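Local coordinates for protein beta-N-acetylhexosaminidase (Akkermansia muciniphila, PDB 6JEB) that hydrolyses terminal non-reducing N-acetylhexosamine residues from terminally unbranched N-glycans, chitobiose and related glycosides as a zinc-containing glycoside hydrolase of family 20, at residues Y39-T44 against R66-Q71; A48-G53 against Y60-L65; D189-N194 against E284-F289; Q195-A200 against E223-Q228. All coordinates share one frame; numbering follows the deposited sequence. Where two conformers were deposited one is given.

Contact 1: residues Y39-T44 against R66-Q71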
loop_
_atom_site.group_PDB
_atom_site.type_symbol
_atom_site.label_atom_id
_atom_site.label_comp_id
_atom_site.label_asym_id
_atom_site.label_seq_id
_atom_site.Cartn_x
_atom_site.Cartn_y
_atom_site.Cartn_z
ATOM N N TYR A 39 23.318 1.815 -4.314
ATOM C CA TYR A 39 24.399 2.154 -3.397
ATOM C C TYR A 39 25.427 1.027 -3.380
ATOM O O TYR A 39 25.153 -0.110 -3.784
ATOM C CB TYR A 39 23.894 2.473 -1.961
ATOM C CG TYR A 39 23.362 1.250 -1.252
ATOM C CD1 TYR A 39 24.212 0.428 -0.513
ATOM C CD2 TYR A 39 22.019 0.895 -1.345
ATOM C CE1 TYR A 39 23.747 -0.712 0.105
ATOM C CE2 TYR A 39 21.538 -0.238 -0.721
ATOM C CZ TYR A 39 22.413 -1.046 -0.003
ATOM O OH TYR A 39 21.965 -2.196 0.600
ATOM N N ARG A 40 26.622 1.367 -2.904
ATOM C CA ARG A 40 27.668 0.402 -2.600
ATOM C C ARG A 40 28.150 0.695 -1.188
ATOM O O ARG A 40 28.587 1.813 -0.895
ATOM C CB ARG A 40 28.826 0.518 -3.589
ATOM C CG ARG A 40 29.927 -0.514 -3.361
ATOM C CD ARG A 40 31.164 -0.231 -4.231
ATOM N NE ARG A 40 30.807 0.013 -5.628
ATOM C CZ ARG A 40 30.912 1.187 -6.248
ATOM N NH1 ARG A 40 31.394 2.250 -5.607
ATOM N NH2 ARG A 40 30.543 1.295 -7.518
ATOM N N LEU A 41 28.044 -0.292 -0.307
ATOM C CA LEU A 41 28.425 -0.132 1.090
ATOM C C LEU A 41 29.547 -1.111 1.377
ATOM O O LEU A 41 29.367 -2.322 1.223
ATOM C CB LEU A 41 27.226 -0.390 2.000
ATOM C CG LEU A 41 27.466 -0.240 3.503
ATOM C CD1 LEU A 41 27.845 1.191 3.869
ATOM C CD2 LEU A 41 26.225 -0.666 4.264
ATOM N N THR A 42 30.705 -0.590 1.773
ATOM C CA THR A 42 31.879 -1.410 2.048
ATOM C C THR A 42 32.145 -1.394 3.546
ATOM O O THR A 42 32.312 -0.323 4.144
ATOM C CB THR A 42 33.089 -0.899 1.266
ATOM O OG1 THR A 42 32.765 -0.891 -0.132
ATOM C CG2 THR A 42 34.305 -1.803 1.497
ATOM N N VAL A 43 32.173 -2.578 4.146
ATOM C CA VAL A 43 32.413 -2.749 5.574
ATOM C C VAL A 43 33.866 -3.175 5.747
ATOM O O VAL A 43 34.282 -4.205 5.202
ATOM C CB VAL A 43 31.449 -3.793 6.161
ATOM C CG1 VAL A 43 31.775 -4.083 7.630
ATOM C CG2 VAL A 43 30.000 -3.325 6.000
ATOM N N THR A 44 34.646 -2.373 6.469
ATOM C CA THR A 44 36.053 -2.635 6.742
ATOM C C THR A 44 36.279 -2.656 8.251
ATOM O O THR A 44 35.429 -2.186 9.013
ATOM C CB THR A 44 36.960 -1.556 6.118
ATOM O OG1 THR A 44 36.979 -0.390 6.957
ATOM C CG2 THR A 44 36.502 -1.186 4.704
ATOM N N ARG A 66 21.791 0.733 8.947
ATOM C CA ARG A 66 21.014 0.632 10.177
ATOM C C ARG A 66 20.832 -0.828 10.583
ATOM O O ARG A 66 20.990 -1.184 11.757
ATOM C CB ARG A 66 19.668 1.329 9.949
ATOM C CG ARG A 66 18.725 1.391 11.124
ATOM C CD ARG A 66 17.601 2.418 10.865
ATOM N NE ARG A 66 16.911 2.169 9.600
ATOM C CZ ARG A 66 16.259 3.090 8.891
ATOM N NH1 ARG A 66 16.189 4.353 9.310
ATOM N NH2 ARG A 66 15.665 2.744 7.762
ATOM N N GLN A 67 20.490 -1.691 9.615
ATOM C CA GLN A 67 20.318 -3.107 9.929
ATOM C C GLN A 67 21.639 -3.740 10.347
ATOM O O GLN A 67 21.671 -4.573 11.263
ATOM C CB GLN A 67 19.697 -3.856 8.749
ATOM C CG GLN A 67 18.262 -3.435 8.476
ATOM C CD GLN A 67 17.492 -4.456 7.658
ATOM O OE1 GLN A 67 18.044 -5.473 7.234
ATOM N NE2 GLN A 67 16.206 -4.197 7.444
ATOM N N LEU A 68 22.740 -3.357 9.692
ATOM C CA LEU A 68 24.047 -3.879 10.086
ATOM C C LEU A 68 24.425 -3.414 11.485
ATOM O O LEU A 68 25.041 -4.171 12.248
ATOM C CB LEU A 68 25.113 -3.467 9.073
ATOM C CG LEU A 68 25.024 -4.150 7.711
ATOM C CD1 LEU A 68 26.074 -3.556 6.796
ATOM C CD2 LEU A 68 25.201 -5.659 7.849
ATOM N N ARG A 69 24.069 -2.175 11.841
ATOM C CA ARG A 69 24.324 -1.706 13.200
ATOM C C ARG A 69 23.505 -2.490 14.217
ATOM O O ARG A 69 24.000 -2.805 15.309
ATOM C CB ARG A 69 24.058 -0.205 13.304
ATOM C CG ARG A 69 25.109 0.604 12.583
ATOM C CD ARG A 69 24.817 2.082 12.532
ATOM N NE ARG A 69 25.998 2.778 12.025
ATOM C CZ ARG A 69 25.998 3.992 11.491
ATOM N NH1 ARG A 69 24.864 4.675 11.372
ATOM N NH2 ARG A 69 27.141 4.515 11.070
ATOM N N ASP A 70 22.253 -2.810 13.880
ATOM C CA ASP A 70 21.452 -3.643 14.769
ATOM C C ASP A 70 22.059 -5.035 14.906
ATOM O O ASP A 70 22.091 -5.604 16.005
ATOM C CB ASP A 70 20.003 -3.709 14.279
ATOM C CG ASP A 70 19.278 -2.371 14.407
ATOM O OD1 ASP A 70 19.753 -1.492 15.161
ATOM O OD2 ASP A 70 18.225 -2.198 13.756
ATOM N N GLN A 71 22.564 -5.595 13.803
ATOM C CA GLN A 71 23.240 -6.886 13.882
ATOM C C GLN A 71 24.487 -6.805 14.760
ATOM O O GLN A 71 24.686 -7.636 15.661
ATOM C CB GLN A 71 23.588 -7.398 12.482
ATOM C CG GLN A 71 24.214 -8.791 12.529
ATOM C CD GLN A 71 24.507 -9.365 11.154
ATOM O OE1 GLN A 71 24.028 -8.858 10.138
ATOM N NE2 GLN A 71 25.287 -10.438 11.118
#
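One methyl group of L68 on the helix meets two side chains of the strand, L41 and V43. L41 and L68 point at each other and touch tip to tip, L41 CD2 lying 3.8 Å from L68 CD1. V43 comes to the same methyl at a slant: its CG2 branch stands 4.0 Å from L68 CD1, while CG1 is turned along the strand and keeps well clear of the leucine. The difference follows from the torsions. In L41, CG lies opposite the backbone N (chi1 -179°), and CD2 is the branch that then points to the helix. In V43 it is CG1 that takes that position, and CG2 falls beside the backbone N, where it faces the helix. L41 CD2 and V43 CG2 are 4.9 Å apart, so L68 CD1 seats between two residues that lie two positions apart on one face of the strand.

This is helix-on-sheet packing in the family 20 domain 2. Strand 39-44 runs antiparallel to both of its neighbours, 47-52 and 79-86, and helix 55-73 lies across one face of that sheet. The backbones stay well separated, with 9.6 Å between V43 CA and L68 CA, and the gap is bridged wholly by aliphatic groups. Y4 touches both V43 and L68, and L23 also packs on L68, closing the apolar patch from the side of the loops. On another side of the helix, D70 forms a salt bridge with R451 and hydrogen-bonds Y118, tying helix 55-73 to helices 106-118 and 434-452.

Contact 2: residues A48-G53 against Y60-L65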
loop_
_atom_site.group_PDB
_atom_site.type_symbol
_atom_site.label_atom_id
_atom_site.label_comp_id
_atom_site.label_asym_id
_atom_site.label_seq_id
_atom_site.Cartn_x
_atom_site.Cartn_y
_atom_site.Cartn_z
ATOM N N ALA A 48 32.840 1.904 7.840
ATOM C CA ALA A 48 32.089 1.649 6.626
ATOM C C ALA A 48 32.215 2.808 5.649
ATOM O O ALA A 48 32.351 3.968 6.046
ATOM C CB ALA A 48 30.611 1.425 6.958
ATOM N N HIS A 49 32.156 2.480 4.362
ATOM C CA HIS A 49 32.187 3.465 3.291
ATOM C C HIS A 49 30.916 3.330 2.472
ATOM O O HIS A 49 30.603 2.236 1.989
ATOM C CB HIS A 49 33.386 3.213 2.378
ATOM C CG HIS A 49 34.698 3.292 3.083
ATOM N ND1 HIS A 49 35.371 4.481 3.262
ATOM C CD2 HIS A 49 35.461 2.334 3.663
ATOM C CE1 HIS A 49 36.499 4.250 3.912
ATOM N NE2 HIS A 49 36.578 2.956 4.167
ATOM N N LEU A 50 30.190 4.434 2.312
ATOM C CA LEU A 50 28.954 4.446 1.543
ATOM C C LEU A 50 29.150 5.261 0.272
ATOM O O LEU A 50 29.600 6.408 0.326
ATOM C CB LEU A 50 27.807 5.024 2.373
ATOM C CG LEU A 50 26.451 5.085 1.661
ATOM C CD1 LEU A 50 25.949 3.710 1.258
ATOM C CD2 LEU A 50 25.432 5.768 2.562
ATOM N N ALA A 51 28.832 4.660 -0.867
ATOM C CA ALA A 51 28.748 5.359 -2.141
ATOM C C ALA A 51 27.333 5.175 -2.659
ATOM O O ALA A 51 26.748 4.102 -2.500
ATOM C CB ALA A 51 29.736 4.766 -3.151
ATOM N N SER A 52 26.764 6.217 -3.258
ATOM C CA SER A 52 25.405 6.105 -3.769
ATOM C C SER A 52 25.281 6.921 -5.044
ATOM O O SER A 52 26.045 7.859 -5.274
ATOM C CB SER A 52 24.376 6.543 -2.720
ATOM O OG SER A 52 24.631 7.867 -2.300
ATOM N N GLY A 53 24.311 6.551 -5.885
ATOM C CA GLY A 53 24.117 7.283 -7.124
ATOM C C GLY A 53 23.228 8.499 -7.015
ATOM O O GLY A 53 23.148 9.293 -7.960
ATOM N N TYR A 60 18.576 4.221 0.922
ATOM C CA TYR A 60 18.612 2.764 1.021
ATOM C C TYR A 60 19.916 2.278 1.640
ATOM O O TYR A 60 19.908 1.357 2.460
ATOM C CB TYR A 60 18.392 2.112 -0.345
ATOM C CG TYR A 60 17.080 2.487 -1.000
ATOM C CD1 TYR A 60 15.936 2.724 -0.240
ATOM C CD2 TYR A 60 16.985 2.619 -2.386
ATOM C CE1 TYR A 60 14.739 3.081 -0.841
ATOM C CE2 TYR A 60 15.794 2.962 -2.989
ATOM C CZ TYR A 60 14.675 3.199 -2.215
ATOM O OH TYR A 60 13.494 3.559 -2.829
ATOM N N GLY A 61 21.050 2.867 1.250
ATOM C CA GLY A 61 22.315 2.452 1.842
ATOM C C GLY A 61 22.354 2.689 3.338
ATOM O O GLY A 61 22.863 1.859 4.100
ATOM N N LEU A 62 21.808 3.824 3.781
ATOM C CA LEU A 62 21.725 4.094 5.211
ATOM C C LEU A 62 20.776 3.127 5.912
ATOM O O LEU A 62 20.999 2.786 7.079
ATOM C CB LEU A 62 21.333 5.557 5.452
ATOM C CG LEU A 62 22.375 6.597 5.025
ATOM C CD1 LEU A 62 21.803 8.016 5.073
ATOM C CD2 LEU A 62 23.632 6.484 5.887
ATOM N N ALA A 63 19.718 2.675 5.223
ATOM C CA ALA A 63 18.831 1.669 5.804
ATOM C C ALA A 63 19.557 0.340 5.997
ATOM O O ALA A 63 19.374 -0.336 7.020
ATOM C CB ALA A 63 17.594 1.488 4.924
ATOM N N THR A 64 20.385 -0.055 5.029
ATOM C CA THR A 64 21.201 -1.248 5.219
ATOM C C THR A 64 22.185 -1.061 6.363
ATOM O O THR A 64 22.365 -1.963 7.192
ATOM C CB THR A 64 21.923 -1.568 3.913
ATOM O OG1 THR A 64 20.939 -1.942 2.942
ATOM C CG2 THR A 64 22.933 -2.706 4.103
ATOM N N LEU A 65 22.830 0.105 6.432
ATOM C CA LEU A 65 23.750 0.382 7.532
ATOM C C LEU A 65 23.044 0.277 8.880
ATOM O O LEU A 65 23.620 -0.221 9.856
ATOM C CB LEU A 65 24.372 1.766 7.343
ATOM C CG LEU A 65 25.487 2.189 8.295
ATOM C CD1 LEU A 65 26.625 1.188 8.237
ATOM C CD2 LEU A 65 25.971 3.595 7.942
#
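The hydroxyl of T64 has two partners beyond its helix: T64 OG1 lies 2.6 Å from Y39 OH, a probable hydrogen bond to the adjacent strand, and it is also hydrogen-bonded to K120 NZ. T64 thus links the helix to strand 39-44 and to K120, while G61, L62 and L65 meet strand 48-52 through carbon alone.

L50 carries most of this meeting. With CG opposite the backbone N (chi1 -180°), its two methyls reach the helix at different points. CD1 lies against the bare backbone of G61, 3.9 Å from G61 CA; a beta carbon there would come within 2.5 Å of L50 CD1, so the missing side chain is what allows the close approach. CD2 turns to L62, whose side chain crosses that of L50 at about a right angle, bringing L50 CD2 and L62 CD2 to 3.8 Å. One turn further along the helix, L65 CD1 reaches A48 CB at 4.2 Å, a lighter touch.

The strand and helix run nearly antiparallel, at 155°, with their axes 9.3 Å apart. Helix 55-73 follows strand 47-52 directly and leads into strand 79-86, which runs the same way as 47-52, a beta-alpha-beta crossover that passes over the intervening strand 39-44. Strand 25-30, parallel to 47-52 on its other flank, adds L25 against both L50 and L65.

Contact 3: residues D189-N194 against E284-F289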
loop_
_atom_site.group_PDB
_atom_site.type_symbol
_atom_site.label_atom_id
_atom_site.label_comp_id
_atom_site.label_asym_id
_atom_site.label_seq_id
_atom_site.Cartn_x
_atom_site.Cartn_y
_atom_site.Cartn_z
ATOM N N ASP A 189 -11.839 6.288 -3.149
ATOM C CA ASP A 189 -12.431 5.158 -3.858
ATOM C C ASP A 189 -13.755 5.586 -4.506
ATOM O O ASP A 189 -14.630 6.165 -3.852
ATOM C CB ASP A 189 -12.616 3.989 -2.884
ATOM C CG ASP A 189 -12.809 2.649 -3.583
ATOM O OD1 ASP A 189 -13.212 2.631 -4.767
ATOM O OD2 ASP A 189 -12.571 1.603 -2.920
ATOM N N MET A 190 -13.885 5.338 -5.808
ATOM C CA MET A 190 -15.084 5.697 -6.552
ATOM C C MET A 190 -15.207 4.746 -7.732
ATOM O O MET A 190 -14.203 4.187 -8.185
ATOM C CB MET A 190 -14.984 7.140 -7.058
ATOM C CG MET A 190 -13.758 7.392 -7.911
ATOM S SD MET A 190 -13.571 9.125 -8.354
ATOM C CE MET A 190 -12.864 9.779 -6.867
ATOM N N PRO A 191 -16.427 4.542 -8.263
ATOM C CA PRO A 191 -17.684 5.169 -7.847
ATOM C C PRO A 191 -18.378 4.456 -6.685
ATOM O O PRO A 191 -19.346 5.004 -6.148
ATOM C CB PRO A 191 -18.538 5.086 -9.116
ATOM C CG PRO A 191 -18.088 3.799 -9.773
ATOM C CD PRO A 191 -16.597 3.708 -9.471
ATOM N N GLY A 192 -17.903 3.272 -6.309
ATOM C CA GLY A 192 -18.478 2.506 -5.225
ATOM C C GLY A 192 -17.708 2.654 -3.932
ATOM O O GLY A 192 -16.949 3.611 -3.732
ATOM N N HIS A 193 -17.901 1.685 -3.037
ATOM C CA HIS A 193 -17.342 1.752 -1.688
ATOM C C HIS A 193 -17.613 3.118 -1.063
ATOM O O HIS A 193 -16.748 3.734 -0.433
ATOM C CB HIS A 193 -15.853 1.386 -1.676
ATOM C CG HIS A 193 -15.610 -0.092 -1.652
ATOM N ND1 HIS A 193 -15.618 -0.821 -0.481
ATOM C CD2 HIS A 193 -15.386 -0.983 -2.651
ATOM C CE1 HIS A 193 -15.388 -2.094 -0.756
ATOM N NE2 HIS A 193 -15.246 -2.220 -2.067
ATOM N N ASN A 194 -18.860 3.572 -1.216
ATOM C CA ASN A 194 -19.215 4.962 -0.965
ATOM C C ASN A 194 -20.375 5.109 0.014
ATOM O O ASN A 194 -21.060 6.139 -0.004
ATOM C CB ASN A 194 -19.529 5.686 -2.281
ATOM C CG ASN A 194 -18.400 6.596 -2.728
ATOM O OD1 ASN A 194 -17.681 7.164 -1.903
ATOM N ND2 ASN A 194 -18.254 6.763 -4.037
ATOM N N GLU A 284 -19.180 0.644 -20.564
ATOM C CA GLU A 284 -18.890 1.866 -21.310
ATOM C C GLU A 284 -19.104 3.091 -20.435
ATOM O O GLU A 284 -18.337 4.057 -20.496
ATOM C CB GLU A 284 -19.789 1.963 -22.542
ATOM C CG GLU A 284 -19.292 1.235 -23.764
ATOM C CD GLU A 284 -20.069 1.634 -25.002
ATOM O OE1 GLU A 284 -19.809 2.731 -25.545
ATOM O OE2 GLU A 284 -20.958 0.862 -25.412
ATOM N N GLN A 285 -20.149 3.067 -19.607
ATOM C CA GLN A 285 -20.374 4.179 -18.695
ATOM C C GLN A 285 -19.237 4.295 -17.687
ATOM O O GLN A 285 -18.781 5.402 -17.376
ATOM C CB GLN A 285 -21.708 3.999 -17.978
ATOM C CG GLN A 285 -22.104 5.231 -17.184
ATOM C CD GLN A 285 -23.445 5.093 -16.494
ATOM O OE1 GLN A 285 -24.275 4.268 -16.878
ATOM N NE2 GLN A 285 -23.662 5.904 -15.469
ATOM N N MET A 286 -18.759 3.156 -17.173
ATOM C CA MET A 286 -17.640 3.163 -16.236
ATOM C C MET A 286 -16.385 3.727 -16.890
ATOM O O MET A 286 -15.661 4.521 -16.279
ATOM C CB MET A 286 -17.385 1.743 -15.719
ATOM C CG MET A 286 -16.337 1.635 -14.600
ATOM S SD MET A 286 -16.904 2.256 -12.998
ATOM C CE MET A 286 -18.226 1.112 -12.608
ATOM N N LYS A 287 -16.106 3.323 -18.131
ATOM C CA LYS A 287 -14.956 3.869 -18.847
ATOM C C LYS A 287 -15.051 5.387 -18.965
ATOM O O LYS A 287 -14.072 6.103 -18.722
ATOM C CB LYS A 287 -14.847 3.220 -20.230
ATOM C CG LYS A 287 -13.672 3.703 -21.054
ATOM C CD LYS A 287 -13.666 3.042 -22.427
ATOM C CE LYS A 287 -12.440 3.455 -23.227
ATOM N NZ LYS A 287 -11.171 2.969 -22.594
ATOM N N ALA A 288 -16.230 5.896 -19.325
ATOM C CA ALA A 288 -16.409 7.340 -19.466
ATOM C C ALA A 288 -16.287 8.047 -18.122
ATOM O O ALA A 288 -15.751 9.160 -18.045
ATOM C CB ALA A 288 -17.768 7.635 -20.092
ATOM N N PHE A 289 -16.784 7.416 -17.053
ATOM C CA PHE A 289 -16.667 7.994 -15.721
ATOM C C PHE A 289 -15.204 8.158 -15.327
ATOM O O PHE A 289 -14.788 9.221 -14.850
ATOM C CB PHE A 289 -17.409 7.111 -14.710
ATOM C CG PHE A 289 -17.206 7.529 -13.281
ATOM C CD1 PHE A 289 -17.856 8.644 -12.776
ATOM C CD2 PHE A 289 -16.350 6.820 -12.443
ATOM C CE1 PHE A 289 -17.655 9.046 -11.456
ATOM C CE2 PHE A 289 -16.148 7.219 -11.124
ATOM C CZ PHE A 289 -16.807 8.331 -10.630
#
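Apolar contacts between P191 and two side chains of the helix, M286 and F289, make up most of this meeting. The proline ring lies against both, meeting each at a slant: P191 CG lies 3.8 Å from M286 SD, and P191 CB stands 3.8 Å from F289 CE2. M286 reaches the proline because its chain bends twice (chi2 73°, chi3 65°), which also brings its CE methyl alongside P191 CG.

The Met-aromatic contact is M190 with F289. M190 SD is 5.1 Å from the centroid of the F289 ring and approaches obliquely, nearest to CZ, while M190 CG meets the ring edge, 4.0 Å from F289 CE2. A cis peptide joins M190 to P191, and both turn to the same ring.

In the TIM barrel, residues 189-194 form the loop beyond strand 183-187 and carry H193, a charge-relay residue hydrogen-bonded to D130 and E258. An alanine in place of P191 would remove CG and CD, and would probably leave M286 SD without the proline ring it packs on and let the cis peptide revert to trans, disturbing the loop that holds H193.

Within the loop, N194 ND2 donates to P191 O at 3.0 Å with an angle of 156° at the hydrogen, the acceptor close to the amide plane but the donor well above the carbonyl plane.

Contact 4: residues Q195-A200 against E223-Q228; sequences QALHAA and ELVCPQ. With ZN (zinc ion), chain B.
The zinc-bearing loop 223-228 leans on helix 195-200 at two places, with E223 against H198 and V225 against L197. E223 OE1 lies at the edge of the imidazole, near its plane, 3.0 Å from H198 ND1 and equally close to CE1. The carboxylate plane stands almost perpendicular to the ring, at 87°. The bend at chi2 (-65°) swings the carboxylate so that OE1 comes to the ring edge. The far ends of both residues converge on K209: its backbone N hydrogen-bonds H198 NE2 and its NZ forms a salt bridge with E223 OE2. A leucine in place of E223 would have no carboxylate, which would probably leave the K209 charge without its mate and the H198 edge facing carbon.

Both segments belong to the long connection of the TIM barrel between strand 183-187 and helix 230-246. Further along the loop the contact turns apolar, where the L197 and V225 side chains cross at about a right angle and L197 CD2 meets V225 CG1 at 3.9 Å. V225 also packs on F289 of helix 282-299, so it is covered from two helices.

The next residue, C226, binds the zinc ion through SG at 2.3 Å; C206, C267 and C270 complete a four-cysteine site. C226 SG lies opposite its own backbone N, and in that position it also accepts a hydrogen bond from Q228 N at 3.5 Å, with an angle of 153° at the hydrogen. Such an N-H...S bond would tend to temper the negative charge of the thiolate.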
loop_
_atom_site.group_PDB
_atom_site.type_symbol
_atom_site.label_atom_id
_atom_site.label_comp_id
_atom_site.label_asym_id
_atom_site.label_seq_id
_atom_site.Cartn_x
_atom_site.Cartn_y
_atom_site.Cartn_z
ATOM N N GLN A 195 -20.610 4.124 0.886
ATOM C CA GLN A 195 -21.738 4.268 1.808
ATOM C C GLN A 195 -21.550 5.455 2.748
ATOM O O GLN A 195 -22.525 6.130 3.096
ATOM C CB GLN A 195 -22.011 2.985 2.589
ATOM C CG GLN A 195 -23.296 3.087 3.417
ATOM C CD GLN A 195 -23.780 1.749 3.916
ATOM O OE1 GLN A 195 -23.570 0.722 3.263
ATOM N NE2 GLN A 195 -24.431 1.745 5.083
ATOM N N ALA A 196 -20.310 5.734 3.167
ATOM C CA ALA A 196 -20.093 6.865 4.066
ATOM C C ALA A 196 -20.400 8.182 3.361
ATOM O O ALA A 196 -21.063 9.064 3.930
ATOM C CB ALA A 196 -18.669 6.842 4.632
ATOM N N LEU A 197 -19.960 8.315 2.106
ATOM C CA LEU A 197 -20.291 9.501 1.326
ATOM C C LEU A 197 -21.801 9.631 1.130
ATOM O O LEU A 197 -22.347 10.741 1.182
ATOM C CB LEU A 197 -19.557 9.463 -0.020
ATOM C CG LEU A 197 -19.740 10.677 -0.940
ATOM C CD1 LEU A 197 -19.259 11.962 -0.272
ATOM C CD2 LEU A 197 -19.036 10.451 -2.283
ATOM N N HIS A 198 -22.497 8.506 0.917
ATOM C CA HIS A 198 -23.951 8.548 0.759
ATOM C C HIS A 198 -24.632 9.001 2.044
ATOM O O HIS A 198 -25.606 9.761 2.001
ATOM C CB HIS A 198 -24.473 7.179 0.298
ATOM C CG HIS A 198 -25.892 7.196 -0.191
ATOM N ND1 HIS A 198 -26.283 6.554 -1.348
ATOM C CD2 HIS A 198 -27.012 7.765 0.319
ATOM C CE1 HIS A 198 -27.580 6.736 -1.534
ATOM N NE2 HIS A 198 -28.045 7.470 -0.539
ATOM N N ALA A 199 -24.145 8.536 3.196
ATOM C CA ALA A 199 -24.717 8.979 4.464
ATOM C C ALA A 199 -24.645 10.496 4.603
ATOM O O ALA A 199 -25.593 11.129 5.095
ATOM C CB ALA A 199 -23.997 8.294 5.628
ATOM N N ALA A 200 -23.543 11.100 4.142
ATOM C CA ALA A 200 -23.366 12.546 4.252
ATOM C C ALA A 200 -24.080 13.300 3.137
ATOM O O ALA A 200 -24.737 14.318 3.393
ATOM C CB ALA A 200 -21.877 12.888 4.237
ATOM N N GLU A 223 -24.156 1.252 -3.867
ATOM C CA GLU A 223 -24.365 2.690 -4.031
ATOM C C GLU A 223 -23.219 3.305 -4.830
ATOM O O GLU A 223 -22.098 3.430 -4.328
ATOM C CB GLU A 223 -24.479 3.350 -2.660
ATOM C CG GLU A 223 -25.696 2.916 -1.872
ATOM C CD GLU A 223 -26.991 3.348 -2.529
ATOM O OE1 GLU A 223 -26.976 4.350 -3.278
ATOM O OE2 GLU A 223 -28.027 2.691 -2.297
ATOM N N LEU A 224 -23.498 3.721 -6.062
ATOM C CA LEU A 224 -22.515 4.398 -6.895
ATOM C C LEU A 224 -22.885 5.871 -7.025
ATOM O O LEU A 224 -24.064 6.213 -7.178
ATOM C CB LEU A 224 -22.461 3.779 -8.301
ATOM C CG LEU A 224 -22.247 2.265 -8.413
ATOM C CD1 LEU A 224 -21.968 1.875 -9.853
ATOM C CD2 LEU A 224 -21.112 1.789 -7.516
ATOM N N VAL A 225 -21.876 6.749 -6.980
ATOM C CA VAL A 225 -22.141 8.145 -7.310
ATOM C C VAL A 225 -22.718 8.223 -8.726
ATOM O O VAL A 225 -22.400 7.406 -9.603
ATOM C CB VAL A 225 -20.900 9.043 -7.161
ATOM C CG1 VAL A 225 -20.527 9.203 -5.689
ATOM C CG2 VAL A 225 -19.722 8.492 -7.986
ATOM N N CYS A 226 -23.600 9.198 -8.944
ATOM C CA CYS A 226 -24.266 9.334 -10.232
ATOM C C CYS A 226 -23.464 10.277 -11.120
ATOM O O CYS A 226 -23.365 11.470 -10.803
ATOM C CB CYS A 226 -25.678 9.867 -10.046
ATOM S SG CYS A 226 -26.545 10.028 -11.636
ATOM N N PRO A 227 -22.886 9.807 -12.231
ATOM C CA PRO A 227 -22.089 10.708 -13.081
ATOM C C PRO A 227 -22.891 11.827 -13.717
ATOM O O PRO A 227 -22.283 12.747 -14.280
ATOM C CB PRO A 227 -21.512 9.771 -14.155
ATOM C CG PRO A 227 -21.596 8.397 -13.562
ATOM C CD PRO A 227 -22.843 8.415 -12.708
ATOM N N GLN A 228 -24.223 11.778 -13.666
ATOM C CA GLN A 228 -25.016 12.818 -14.311
ATOM C C GLN A 228 -25.211 14.045 -13.440
ATOM O O GLN A 228 -25.756 15.047 -13.920
ATOM C CB GLN A 228 -26.393 12.276 -14.709
ATOM C CG GLN A 228 -26.377 10.855 -15.278
ATOM C CD GLN A 228 -25.211 10.589 -16.223
ATOM O OE1 GLN A 228 -24.764 11.470 -16.969
ATOM N NE2 GLN A 228 -24.720 9.361 -16.202
HETATM ZN ZN ZN B . -27.342 7.860 -12.013
#

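How the contacts relate
The four contacts form two pairs at opposite ends of the molecule, with the centres of contacts 1 and 3 about 47 Å apart. Contacts 1 and 2 share helix 55-73 and adjoining strands of the domain 2 sheet; their centres are about 7 Å apart, and R40 N to A51 O, 2.8 Å, probably hydrogen-bonds the two strands. Contacts 3 and 4, centred about 11 Å apart, lie in the catalytic barrel, where a probable backbone bond, V225 N to P191 O at 3.2 Å, joins the active-site loop to the zinc loop. Between nearest atoms, the P191 side chain is about 12 Å from the bound acetamide, and that of F289 about 10 Å from the zinc ion.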